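Local coordinates for tailspike protein (Siphovirus 9NA, PDB 3RIQ) that serves as a phage receptor-binding tailspike, a right-handed beta-helix that recognises Salmonella lipopolysaccharide and probably cleaves it as an endorhamnosidase, at residues V94-D99 / V126-I131; S216-L221 / V243-V248; Q274-G279 / D319-G324; E341-G346 / A364-T369. All blocks are in the same frame, centred on the assembly; numbering follows the deposited sequence.

Interaction 1. Residues V94-D99 / V126-I131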
loop_
_atom_site.group_PDB
_atom_site.type_symbol
_atom_site.label_atom_id
_atom_site.label_comp_id
_atom_site.label_asym_id
_atom_site.label_seq_id
_atom_site.Cartn_x
_atom_site.Cartn_y
_atom_site.Cartn_z
ATOM N N VAL A 94 6.291 -14.876 31.916
ATOM C CA VAL A 94 6.111 -13.439 32.261
ATOM C C VAL A 94 5.028 -12.817 31.364
ATOM O O VAL A 94 5.003 -13.100 30.159
ATOM C CB VAL A 94 7.472 -12.657 32.198
ATOM C CG1 VAL A 94 8.099 -12.645 30.774
ATOM C CG2 VAL A 94 7.285 -11.214 32.686
ATOM N N TYR A 95 4.098 -12.061 31.958
ATOM C CA TYR A 95 2.996 -11.456 31.224
ATOM C C TYR A 95 3.040 -9.957 31.420
ATOM O O TYR A 95 2.750 -9.452 32.514
ATOM C CB TYR A 95 1.663 -12.038 31.695
ATOM C CG TYR A 95 0.491 -11.552 30.853
ATOM C CD1 TYR A 95 0.428 -11.847 29.493
ATOM C CD2 TYR A 95 -0.549 -10.826 31.414
ATOM C CE1 TYR A 95 -0.623 -11.393 28.714
ATOM C CE2 TYR A 95 -1.649 -10.377 30.635
ATOM C CZ TYR A 95 -1.656 -10.667 29.272
ATOM O OH TYR A 95 -2.694 -10.258 28.480
ATOM N N ARG A 96 3.434 -9.237 30.374
ATOM C CA ARG A 96 3.802 -7.807 30.547
ATOM C C ARG A 96 2.651 -6.818 30.298
ATOM O O ARG A 96 2.906 -5.667 29.946
ATOM C CB ARG A 96 4.972 -7.464 29.596
ATOM C CG ARG A 96 6.301 -8.156 29.957
ATOM C CD ARG A 96 7.422 -7.764 29.018
ATOM N NE ARG A 96 8.725 -8.283 29.451
ATOM C CZ ARG A 96 9.462 -7.770 30.444
ATOM N NH1 ARG A 96 9.043 -6.694 31.120
ATOM N NH2 ARG A 96 10.628 -8.319 30.767
ATOM N N PHE A 97 1.404 -7.267 30.464
ATOM C CA PHE A 97 0.227 -6.459 30.104
ATOM C C PHE A 97 -0.813 -6.424 31.210
ATOM O O PHE A 97 -0.957 -7.360 31.986
ATOM C CB PHE A 97 -0.374 -6.937 28.759
ATOM C CG PHE A 97 0.657 -6.968 27.667
ATOM C CD1 PHE A 97 0.954 -5.809 26.928
ATOM C CD2 PHE A 97 1.428 -8.129 27.454
ATOM C CE1 PHE A 97 1.969 -5.805 25.973
ATOM C CE2 PHE A 97 2.442 -8.145 26.513
ATOM C CZ PHE A 97 2.722 -6.962 25.766
ATOM N N ASP A 98 -1.531 -5.313 31.283
ATOM C CA ASP A 98 -2.593 -5.167 32.283
ATOM C C ASP A 98 -3.943 -5.566 31.690
ATOM O O ASP A 98 -4.027 -6.044 30.537
ATOM C CB ASP A 98 -2.619 -3.739 32.883
ATOM C CG ASP A 98 -2.994 -2.635 31.861
ATOM O OD1 ASP A 98 -3.584 -2.926 30.781
ATOM O OD2 ASP A 98 -2.720 -1.450 32.187
ATOM N N ASP A 99 -5.005 -5.343 32.464
ATOM C CA ASP A 99 -6.338 -5.759 32.071
ATOM C C ASP A 99 -6.918 -4.954 30.923
ATOM O O ASP A 99 -7.958 -5.349 30.372
ATOM C CB ASP A 99 -7.276 -5.732 33.283
ATOM C CG ASP A 99 -7.012 -6.878 34.234
ATOM O OD1 ASP A 99 -6.349 -7.865 33.818
ATOM O OD2 ASP A 99 -7.466 -6.806 35.393
ATOM N N VAL A 126 17.280 -13.979 29.505
ATOM C CA VAL A 126 18.325 -12.957 29.697
ATOM C C VAL A 126 18.006 -11.584 29.121
ATOM O O VAL A 126 18.509 -10.578 29.623
ATOM C CB VAL A 126 19.728 -13.410 29.152
ATOM C CG1 VAL A 126 20.208 -14.650 29.869
ATOM C CG2 VAL A 126 19.714 -13.623 27.634
ATOM N N ASN A 127 17.199 -11.545 28.059
ATOM C CA ASN A 127 16.815 -10.285 27.460
ATOM C C ASN A 127 15.813 -9.513 28.342
ATOM O O ASN A 127 15.449 -8.360 28.020
ATOM C CB ASN A 127 16.239 -10.541 26.055
ATOM C CG ASN A 127 17.301 -11.012 25.054
ATOM O OD1 ASN A 127 18.500 -10.702 25.182
ATOM N ND2 ASN A 127 16.851 -11.748 24.031
ATOM N N ASP A 128 15.343 -10.161 29.412
ATOM C CA ASP A 128 14.391 -9.545 30.358
ATOM C C ASP A 128 15.161 -8.873 31.485
ATOM O O ASP A 128 15.137 -9.306 32.651
ATOM C CB ASP A 128 13.377 -10.551 30.915
ATOM C CG ASP A 128 12.489 -11.147 29.833
ATOM O OD1 ASP A 128 11.939 -10.389 28.995
ATOM O OD2 ASP A 128 12.368 -12.383 29.796
ATOM N N HIS A 129 15.826 -7.785 31.106
ATOM C CA HIS A 129 16.790 -7.105 31.973
ATOM C C HIS A 129 16.168 -6.623 33.279
ATOM O O HIS A 129 16.854 -6.569 34.294
ATOM C CB HIS A 129 17.469 -5.957 31.215
ATOM C CG HIS A 129 18.149 -6.384 29.949
ATOM N ND1 HIS A 129 19.089 -7.396 29.908
ATOM C CD2 HIS A 129 18.040 -5.922 28.678
ATOM C CE1 HIS A 129 19.514 -7.550 28.666
ATOM N NE2 HIS A 129 18.894 -6.668 27.899
ATOM N N ASP A 130 14.874 -6.300 33.249
ATOM C CA ASP A 130 14.164 -5.794 34.430
ATOM C C ASP A 130 13.930 -6.824 35.560
ATOM O O ASP A 130 13.858 -6.446 36.735
ATOM C CB ASP A 130 12.836 -5.107 34.034
ATOM C CG ASP A 130 11.840 -6.053 33.342
ATOM O OD1 ASP A 130 12.249 -7.130 32.881
ATOM O OD2 ASP A 130 10.638 -5.702 33.242
ATOM N N ILE A 131 13.823 -8.111 35.217
ATOM C CA ILE A 131 13.498 -9.139 36.224
ATOM C C ILE A 131 14.484 -10.324 36.325
ATOM O O ILE A 131 14.397 -11.096 37.272
ATOM C CB ILE A 131 12.048 -9.711 36.078
ATOM C CG1 ILE A 131 11.876 -10.491 34.763
ATOM C CG2 ILE A 131 10.989 -8.592 36.258
ATOM C CD1 ILE A 131 10.527 -11.247 34.658
#
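Arg96 meets the carboxylates of Asp128 and Asp130 with one flat group, whose several N-H groups, pointing outward in one plane, suit it to bind two acids at once. The closest CA atoms, Val94 CA and Asp128 CA, are 9.3 Å apart, and the gap is bridged by side chains. In Arg96, CG stands anti to the carbonyl carbon (chi1 -68°), and from there the chain runs extended to NE. Asp130 is gripped end-on and tip to tip: NH1 reaches Asp130 OD2 at 2.8 Å and NH2 reaches Asp130 OD1 at 2.9 Å. Both bonds are almost straight and arrive on the syn side, and the two planes differ by only 22°. The short Asp130 side chain, with CG between the backbone N and the carbonyl carbon, suits this fit. NH2 also bonds to Asp128 OD1, 3.0 Å away. That partner lies near the guanidinium plane, yet NH2 approaches from above the carboxylate of Asp128, which is turned 44° from the guanidinium. Tyr122 OH bonds both Asp128 OD1 and Arg96 NE, adding a second tie between acid and base, and Tyr276 makes a cation-pi contact with Arg96. Beside this polar network, two branched aliphatic side chains meet: Val94 CG2 lies 3.8 Å from Ile131 CD1. Both loops belong to an excursion from the beta-helix between strands 79-87 and 146-151. The first follows strand 92-93 and the second lies between strand 115-116 and helix 137-140; helix 107-112 packs on both, its Val110 touching Val94, Arg96, Asp130 and Ile131.

Interaction 2. Residues S216-L221 / V243-V248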
loop_
_atom_site.group_PDB
_atom_site.type_symbol
_atom_site.label_atom_id
_atom_site.label_comp_id
_atom_site.label_asym_id
_atom_site.label_seq_id
_atom_site.Cartn_x
_atom_site.Cartn_y
_atom_site.Cartn_z
ATOM N N SER A 216 9.686 -16.509 23.650
ATOM C CA SER A 216 10.711 -15.573 24.161
ATOM C C SER A 216 11.515 -14.916 23.041
ATOM O O SER A 216 12.265 -13.972 23.316
ATOM C CB SER A 216 11.678 -16.283 25.144
ATOM O OG SER A 216 12.371 -17.325 24.438
ATOM N N GLY A 217 11.395 -15.441 21.813
ATOM C CA GLY A 217 12.217 -15.003 20.684
ATOM C C GLY A 217 11.455 -14.128 19.688
ATOM O O GLY A 217 10.580 -13.329 20.068
ATOM N N SER A 218 11.751 -14.328 18.400
ATOM C CA SER A 218 11.143 -13.547 17.332
ATOM C C SER A 218 10.191 -14.471 16.580
ATOM O O SER A 218 10.415 -15.690 16.553
ATOM C CB SER A 218 12.224 -12.961 16.413
ATOM O OG SER A 218 13.115 -12.103 17.135
ATOM N N ALA A 219 9.117 -13.950 15.971
ATOM C CA ALA A 219 8.150 -14.893 15.408
ATOM C C ALA A 219 8.801 -15.785 14.342
ATOM O O ALA A 219 8.565 -17.016 14.309
ATOM C CB ALA A 219 6.930 -14.190 14.849
ATOM N N VAL A 220 9.615 -15.176 13.478
ATOM C CA VAL A 220 10.410 -15.918 12.494
ATOM C C VAL A 220 11.815 -15.400 12.596
ATOM O O VAL A 220 12.021 -14.175 12.681
ATOM C CB VAL A 220 9.880 -15.744 11.036
ATOM C CG1 VAL A 220 10.658 -16.658 10.098
ATOM C CG2 VAL A 220 8.359 -16.017 10.951
ATOM N N LEU A 221 12.792 -16.331 12.574
ATOM C CA LEU A 221 14.209 -15.988 12.735
ATOM C C LEU A 221 15.035 -16.641 11.623
ATOM O O LEU A 221 14.887 -17.856 11.359
ATOM C CB LEU A 221 14.690 -16.483 14.108
ATOM C CG LEU A 221 16.189 -16.281 14.392
ATOM C CD1 LEU A 221 16.499 -14.801 14.528
ATOM C CD2 LEU A 221 16.575 -17.003 15.645
ATOM N N VAL A 243 5.540 -11.166 20.815
ATOM C CA VAL A 243 6.762 -11.962 20.982
ATOM C C VAL A 243 7.735 -11.267 21.954
ATOM O O VAL A 243 7.705 -10.038 22.160
ATOM C CB VAL A 243 7.450 -12.321 19.621
ATOM C CG1 VAL A 243 6.434 -12.995 18.724
ATOM C CG2 VAL A 243 8.074 -11.109 18.958
ATOM N N GLY A 244 8.605 -12.073 22.561
ATOM C CA GLY A 244 9.555 -11.541 23.564
ATOM C C GLY A 244 10.753 -10.795 22.956
ATOM O O GLY A 244 11.429 -10.022 23.679
ATOM N N GLU A 245 11.007 -10.990 21.662
ATOM C CA GLU A 245 12.074 -10.252 20.991
ATOM C C GLU A 245 11.465 -9.383 19.887
ATOM O O GLU A 245 10.665 -8.484 20.188
ATOM C CB GLU A 245 13.218 -11.194 20.536
ATOM C CG GLU A 245 13.976 -11.732 21.754
ATOM C CD GLU A 245 15.271 -12.466 21.431
ATOM O OE1 GLU A 245 15.937 -12.109 20.434
ATOM O OE2 GLU A 245 15.631 -13.391 22.203
ATOM N N SER A 246 11.820 -9.629 18.629
ATOM C CA SER A 246 11.377 -8.745 17.550
ATOM C C SER A 246 10.343 -9.412 16.627
ATOM O O SER A 246 10.268 -10.641 16.532
ATOM C CB SER A 246 12.574 -8.235 16.765
ATOM O OG SER A 246 13.368 -7.367 17.545
ATOM N N GLY A 247 9.531 -8.599 15.956
ATOM C CA GLY A 247 8.363 -9.148 15.236
ATOM C C GLY A 247 8.794 -10.256 14.290
ATOM O O GLY A 247 8.216 -11.355 14.297
ATOM N N VAL A 248 9.811 -9.960 13.470
ATOM C CA VAL A 248 10.602 -10.973 12.770
ATOM C C VAL A 248 12.052 -10.483 12.880
ATOM O O VAL A 248 12.315 -9.296 13.132
ATOM C CB VAL A 248 10.221 -11.144 11.269
ATOM C CG1 VAL A 248 8.761 -11.612 11.108
ATOM C CG2 VAL A 248 10.513 -9.849 10.451
HETATM O O HOH W 1 15.060 -13.993 18.219
#
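Ser216 and Gly244 bring the two backbones closest, with Ser216 CA 4.2 Å from Gly244 CA. Gly244 suits this spot because its lack of a side chain leaves room for the carbonyl oxygen of Ser216. At Gly217 the carbonyl oxygen accepts a bond from Glu245 N at 2.9 Å, the donor standing above the carbonyl plane, while Val243 CB presses on the same oxygen. Ser218 replaces a main-chain acceptor with its hydroxyl. With OG anti to the carbonyl carbon and beside the backbone N (chi1 -60°), Ser218 OG receives Ser246 N at 3.2 Å; a water also binds this OG. In the same residue, Ser218 CA makes a CA-H...O contact of 3.1 Å with Ser246 O. Ala219 returns to main-chain pairing, its N donating to Gly247 O at 3.2 Å, and its small methyl fits against Val243 CG1. At Val220 the side chains meet loosely, Val220 CB 4.3 Å from Val248 CG1, while Val220 O takes a CA-H...O contact from Val248 CA; from here the chain enters strand 220-223, which pairs with strand 249-250. The serine bond is one step of a series, since Ser189 OG accepts from Ser218 N and Ser246 OG from Asp278 N. Such stacking of like residues at equivalent turns of successive coils is characteristic of the right-handed parallel beta-helix.

Interaction 3. Residues Q274-G279 / D319-G324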
loop_
_atom_site.group_PDB
_atom_site.type_symbol
_atom_site.label_atom_id
_atom_site.label_comp_id
_atom_site.label_asym_id
_atom_site.label_seq_id
_atom_site.Cartn_x
_atom_site.Cartn_y
_atom_site.Cartn_z
ATOM N N GLN A 274 2.868 -5.147 19.757
ATOM C CA GLN A 274 3.410 -5.225 21.129
ATOM C C GLN A 274 4.518 -6.259 21.317
ATOM O O GLN A 274 4.533 -6.979 22.319
ATOM C CB GLN A 274 2.294 -5.429 22.150
ATOM C CG GLN A 274 1.361 -4.215 22.215
ATOM C CD GLN A 274 0.235 -4.425 23.215
ATOM O OE1 GLN A 274 -0.418 -5.496 23.252
ATOM N NE2 GLN A 274 -0.002 -3.418 24.041
ATOM N N CYS A 275 5.469 -6.334 20.381
ATOM C CA CYS A 275 6.699 -7.121 20.687
ATOM C C CYS A 275 7.549 -6.345 21.710
ATOM O O CYS A 275 7.379 -5.126 21.879
ATOM C CB CYS A 275 7.506 -7.438 19.431
ATOM S SG CYS A 275 8.127 -5.969 18.548
ATOM N N TYR A 276 8.416 -7.054 22.425
ATOM C CA TYR A 276 9.196 -6.395 23.471
ATOM C C TYR A 276 10.439 -5.698 22.931
ATOM O O TYR A 276 10.902 -4.705 23.526
ATOM C CB TYR A 276 9.548 -7.383 24.583
ATOM C CG TYR A 276 10.053 -6.736 25.849
ATOM C CD1 TYR A 276 9.288 -5.769 26.544
ATOM C CD2 TYR A 276 11.276 -7.117 26.395
ATOM C CE1 TYR A 276 9.752 -5.198 27.759
ATOM C CE2 TYR A 276 11.729 -6.582 27.593
ATOM C CZ TYR A 276 10.967 -5.594 28.263
ATOM O OH TYR A 276 11.423 -5.038 29.463
ATOM N N TYR A 277 10.973 -6.186 21.798
ATOM C CA TYR A 277 12.012 -5.435 21.118
ATOM C C TYR A 277 11.442 -4.742 19.864
ATOM O O TYR A 277 10.481 -3.961 20.000
ATOM C CB TYR A 277 13.268 -6.288 20.926
ATOM C CG TYR A 277 14.033 -6.413 22.241
ATOM C CD1 TYR A 277 15.025 -5.472 22.566
ATOM C CD2 TYR A 277 13.710 -7.381 23.191
ATOM C CE1 TYR A 277 15.735 -5.556 23.772
ATOM C CE2 TYR A 277 14.398 -7.478 24.394
ATOM C CZ TYR A 277 15.404 -6.565 24.695
ATOM O OH TYR A 277 16.085 -6.658 25.906
ATOM N N ASP A 278 11.946 -5.011 18.658
ATOM C CA ASP A 278 11.690 -4.079 17.538
ATOM C C ASP A 278 10.630 -4.641 16.593
ATOM O O ASP A 278 10.599 -5.850 16.329
ATOM C CB ASP A 278 13.002 -3.849 16.783
ATOM C CG ASP A 278 14.126 -3.538 17.744
ATOM O OD1 ASP A 278 13.898 -2.643 18.595
ATOM O OD2 ASP A 278 15.169 -4.233 17.725
ATOM N N GLY A 279 9.754 -3.782 16.087
ATOM C CA GLY A 279 8.648 -4.260 15.236
ATOM C C GLY A 279 9.107 -5.197 14.126
ATOM O O GLY A 279 8.471 -6.229 13.856
ATOM N N ASP A 319 2.665 -0.179 19.098
ATOM C CA ASP A 319 2.982 -0.222 20.543
ATOM C C ASP A 319 4.110 -1.242 20.870
ATOM O O ASP A 319 4.064 -1.938 21.902
ATOM C CB ASP A 319 1.678 -0.504 21.345
ATOM C CG ASP A 319 1.761 -0.114 22.819
ATOM O OD1 ASP A 319 2.613 0.732 23.216
ATOM O OD2 ASP A 319 0.936 -0.669 23.600
ATOM N N CYS A 320 5.118 -1.292 20.005
ATOM C CA CYS A 320 6.284 -2.109 20.245
ATOM C C CYS A 320 7.212 -1.405 21.228
ATOM O O CYS A 320 7.376 -0.184 21.158
ATOM C CB CYS A 320 6.991 -2.369 18.920
ATOM S SG CYS A 320 5.939 -3.407 17.792
ATOM N N MET A 321 7.783 -2.172 22.169
ATOM C CA MET A 321 8.581 -1.574 23.226
ATOM C C MET A 321 9.944 -1.068 22.753
ATOM O O MET A 321 10.524 -0.141 23.363
ATOM C CB MET A 321 8.707 -2.572 24.375
ATOM C CG MET A 321 9.447 -2.075 25.620
ATOM S SD MET A 321 8.818 -0.546 26.382
ATOM C CE MET A 321 7.304 -1.123 27.179
ATOM N N GLY A 322 10.430 -1.636 21.649
ATOM C CA GLY A 322 11.685 -1.223 21.024
ATOM C C GLY A 322 11.426 -0.206 19.913
ATOM O O GLY A 322 10.560 0.703 20.032
ATOM N N ILE A 323 12.194 -0.347 18.832
ATOM C CA ILE A 323 12.084 0.536 17.674
ATOM C C ILE A 323 10.933 0.058 16.804
ATOM O O ILE A 323 10.681 -1.140 16.697
ATOM C CB ILE A 323 13.433 0.562 16.913
ATOM C CG1 ILE A 323 14.518 1.158 17.833
ATOM C CG2 ILE A 323 13.348 1.341 15.581
ATOM C CD1 ILE A 323 15.947 1.035 17.265
ATOM N N GLY A 324 10.201 1.007 16.214
ATOM C CA GLY A 324 9.003 0.625 15.465
ATOM C C GLY A 324 9.315 -0.299 14.290
ATOM O O GLY A 324 8.574 -1.256 14.048
#
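CG of Gln274 stands anti to the carbonyl carbon (chi1 -66°) and CG of Asp319 anti to the backbone N (chi1 -160°), and from these starts the two side chains cross obliquely. The extended Gln274 chain then brings NE2 to Asp319 OD2, 2.9 Å away, approaching on the anti side. The amide suits the place because both of its ends are used: OE1 accepts from Arg242, and NE2 also donates to Gly101 O. The other carboxylate oxygen, Asp319 OD1, is held from the next coil, by His343. Next along the chain, Cys275 SG rests 3.5 Å from Cys320 SG, a contact of two sulphurs too far apart for a disulphide. Cys275 O receives Met321 N at 3.0 Å in a nearly straight bond. The Tyr276 ring and the Met321 side chain lie side by side, pointing the same way, with Tyr276 CE1 3.8 Å from Met321 CG; the methionine chain bends away beyond that carbon. Gly322, without a CB, lets Tyr277 O come to 2.9 Å from Gly322 N and Asp278 OD1 stand close to its CA. Asp278 OD1 offers its anti lone pair to Ile323 N at 2.9 Å, doing the work of a main-chain carbonyl. Gly279 N then donates to Ile323 O, also 2.9 Å away. These loops link parallel pairs of the beta-helix: strands 266-273 and 311-318 run into them side by side, and the pair 281-282 and 326-327 carries on beyond.

Interaction 4. Residues E341-G346 / A364-T369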
loop_
_atom_site.group_PDB
_atom_site.type_symbol
_atom_site.label_atom_id
_atom_site.label_comp_id
_atom_site.label_asym_id
_atom_site.label_seq_id
_atom_site.Cartn_x
_atom_site.Cartn_y
_atom_site.Cartn_z
ATOM N N GLU A 341 2.989 4.278 18.088
ATOM C CA GLU A 341 3.285 4.057 19.535
ATOM C C GLU A 341 4.585 3.286 19.770
ATOM O O GLU A 341 4.737 2.624 20.796
ATOM C CB GLU A 341 2.102 3.331 20.239
ATOM C CG GLU A 341 0.792 4.125 20.403
ATOM C CD GLU A 341 -0.266 3.168 20.961
ATOM O OE1 GLU A 341 -0.285 2.986 22.155
ATOM O OE2 GLU A 341 -0.999 2.477 20.194
ATOM N N ALA A 342 5.566 3.396 18.872
ATOM C CA ALA A 342 6.893 2.812 19.188
ATOM C C ALA A 342 7.441 3.483 20.450
ATOM O O ALA A 342 7.373 4.723 20.574
ATOM C CB ALA A 342 7.854 3.016 18.041
ATOM N N HIS A 343 7.979 2.689 21.380
ATOM C CA HIS A 343 8.503 3.279 22.613
ATOM C C HIS A 343 9.892 3.919 22.420
ATOM O O HIS A 343 10.230 4.901 23.110
ATOM C CB HIS A 343 8.473 2.274 23.766
ATOM C CG HIS A 343 7.082 1.926 24.203
ATOM N ND1 HIS A 343 6.663 2.042 25.512
ATOM C CD2 HIS A 343 6.008 1.510 23.498
ATOM C CE1 HIS A 343 5.391 1.671 25.600
ATOM N NE2 HIS A 343 4.968 1.353 24.385
ATOM N N LYS A 344 10.653 3.409 21.460
ATOM C CA LYS A 344 11.920 4.020 21.040
ATOM C C LYS A 344 11.671 4.784 19.737
ATOM O O LYS A 344 10.550 5.311 19.530
ATOM C CB LYS A 344 13.025 2.950 20.879
ATOM C CG LYS A 344 13.137 1.969 22.072
ATOM C CD LYS A 344 13.489 2.641 23.377
ATOM C CE LYS A 344 13.754 1.581 24.503
ATOM N NZ LYS A 344 12.505 0.932 25.044
ATOM N N GLU A 345 12.665 4.852 18.844
ATOM C CA GLU A 345 12.430 5.514 17.562
ATOM C C GLU A 345 11.332 4.816 16.739
ATOM O O GLU A 345 11.116 3.611 16.882
ATOM C CB GLU A 345 13.691 5.557 16.725
ATOM C CG GLU A 345 14.809 6.430 17.310
ATOM C CD GLU A 345 15.734 5.707 18.306
ATOM O OE1 GLU A 345 15.477 4.544 18.686
ATOM O OE2 GLU A 345 16.747 6.321 18.681
ATOM N N GLY A 346 10.645 5.578 15.889
ATOM C CA GLY A 346 9.578 5.013 15.070
ATOM C C GLY A 346 10.051 4.225 13.853
ATOM O O GLY A 346 9.426 3.246 13.446
ATOM N N ALA A 364 5.908 7.954 18.032
ATOM C CA ALA A 364 7.111 7.234 18.461
ATOM C C ALA A 364 7.728 7.940 19.675
ATOM O O ALA A 364 7.196 8.966 20.164
ATOM C CB ALA A 364 8.112 7.092 17.311
ATOM N N ASN A 365 8.834 7.403 20.193
ATOM C CA ASN A 365 9.413 7.958 21.423
ATOM C C ASN A 365 8.326 8.062 22.502
ATOM O O ASN A 365 8.253 9.064 23.262
ATOM C CB ASN A 365 10.100 9.324 21.132
ATOM C CG ASN A 365 10.754 9.964 22.369
ATOM O OD1 ASN A 365 11.382 9.294 23.215
ATOM N ND2 ASN A 365 10.621 11.277 22.464
ATOM N N LYS A 366 7.500 7.014 22.593
ATOM C CA LYS A 366 6.340 7.067 23.464
ATOM C C LYS A 366 6.781 7.198 24.918
ATOM O O LYS A 366 6.050 7.771 25.741
ATOM C CB LYS A 366 5.430 5.841 23.238
ATOM C CG LYS A 366 4.087 5.834 24.016
ATOM C CD LYS A 366 3.355 4.497 23.769
ATOM C CE LYS A 366 2.036 4.418 24.520
ATOM N NZ LYS A 366 1.350 3.111 24.399
ATOM N N ASP A 367 7.981 6.733 25.236
ATOM C CA ASP A 367 8.414 6.842 26.631
ATOM C C ASP A 367 9.208 8.106 26.980
ATOM O O ASP A 367 9.743 8.233 28.107
ATOM C CB ASP A 367 9.139 5.587 27.063
ATOM C CG ASP A 367 8.204 4.403 27.192
ATOM O OD1 ASP A 367 6.986 4.557 27.488
ATOM O OD2 ASP A 367 8.695 3.312 27.016
ATOM N N LEU A 368 9.261 9.055 26.042
ATOM C CA LEU A 368 9.817 10.398 26.330
ATOM C C LEU A 368 11.276 10.361 26.841
ATOM O O LEU A 368 11.628 11.052 27.811
ATOM C CB LEU A 368 8.903 11.184 27.304
ATOM C CG LEU A 368 7.428 11.317 26.897
ATOM C CD1 LEU A 368 6.614 12.052 27.981
ATOM C CD2 LEU A 368 7.282 12.027 25.534
ATOM N N THR A 369 12.118 9.592 26.165
ATOM C CA THR A 369 13.523 9.479 26.512
ATOM C C THR A 369 14.393 10.238 25.514
ATOM O O THR A 369 15.570 9.906 25.292
ATOM C CB THR A 369 13.965 8.010 26.671
ATOM O OG1 THR A 369 13.837 7.325 25.418
ATOM C CG2 THR A 369 13.111 7.291 27.745
HETATM O O HOH W 2 11.278 6.959 24.471
HETATM O O HOH W 3 11.032 3.000 26.497
#
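Lys366 NZ is gripped by two carboxylates, Glu341 OE1 at 2.8 Å and OD1 of Asp319. A long, fully extended lysine suits this reach, and on the way its CD passes over one face of the His343 ring, 4.0 Å from the ring centroid, in a CH-pi contact. Glu341 lies alongside and sends its other oxygen to Arg318. His343 is fixed at both nitrogens: NE2 bonds to Asp319 OD1, and ND1 donates to Asp367 OD2 at 2.8 Å. Asp367 OD2 lies near the ring plane, but ND1 approaches from above the carboxylate, whose plane is turned 74° from the ring. Main-chain bonds join the loops: Lys366 N to Ala342 O is 3.1 Å and Asn365 N to Lys344 O is 2.8 Å. Gly346, having no side chain, leaves room for Ala364 CB, 3.3 Å from Gly346 N. One water joins His343 O, Asn365 OD1 and Thr369 OG1. With bonds at both ring nitrogens and a methylene over one face, the imidazole is probably held in its rotation, and the lysine and histidine together draw Asp319 into a shared polar network.

Interactions 2, 3 and 4 join equivalent turns of successive coils of the beta-helix, whereas interaction 1 lies within the excursion that packs against them. Interactions 2 and 3 rest largely on main-chain bonds, with a serine or aspartate side chain standing in for a carbonyl; interaction 4 adds charged side chains to its main-chain bonds; interaction 1 is carried by side chains alone. Interactions 1, 2 and 3 are largely buried, while interaction 4 is partly buried and recruits waters at its edge. Asn127 O with Tyr277 OH connects interaction 1 to interaction 3, Ser246 with Asp278 connects interactions 2 and 3, and Asp319 with His343 connects 3 and 4.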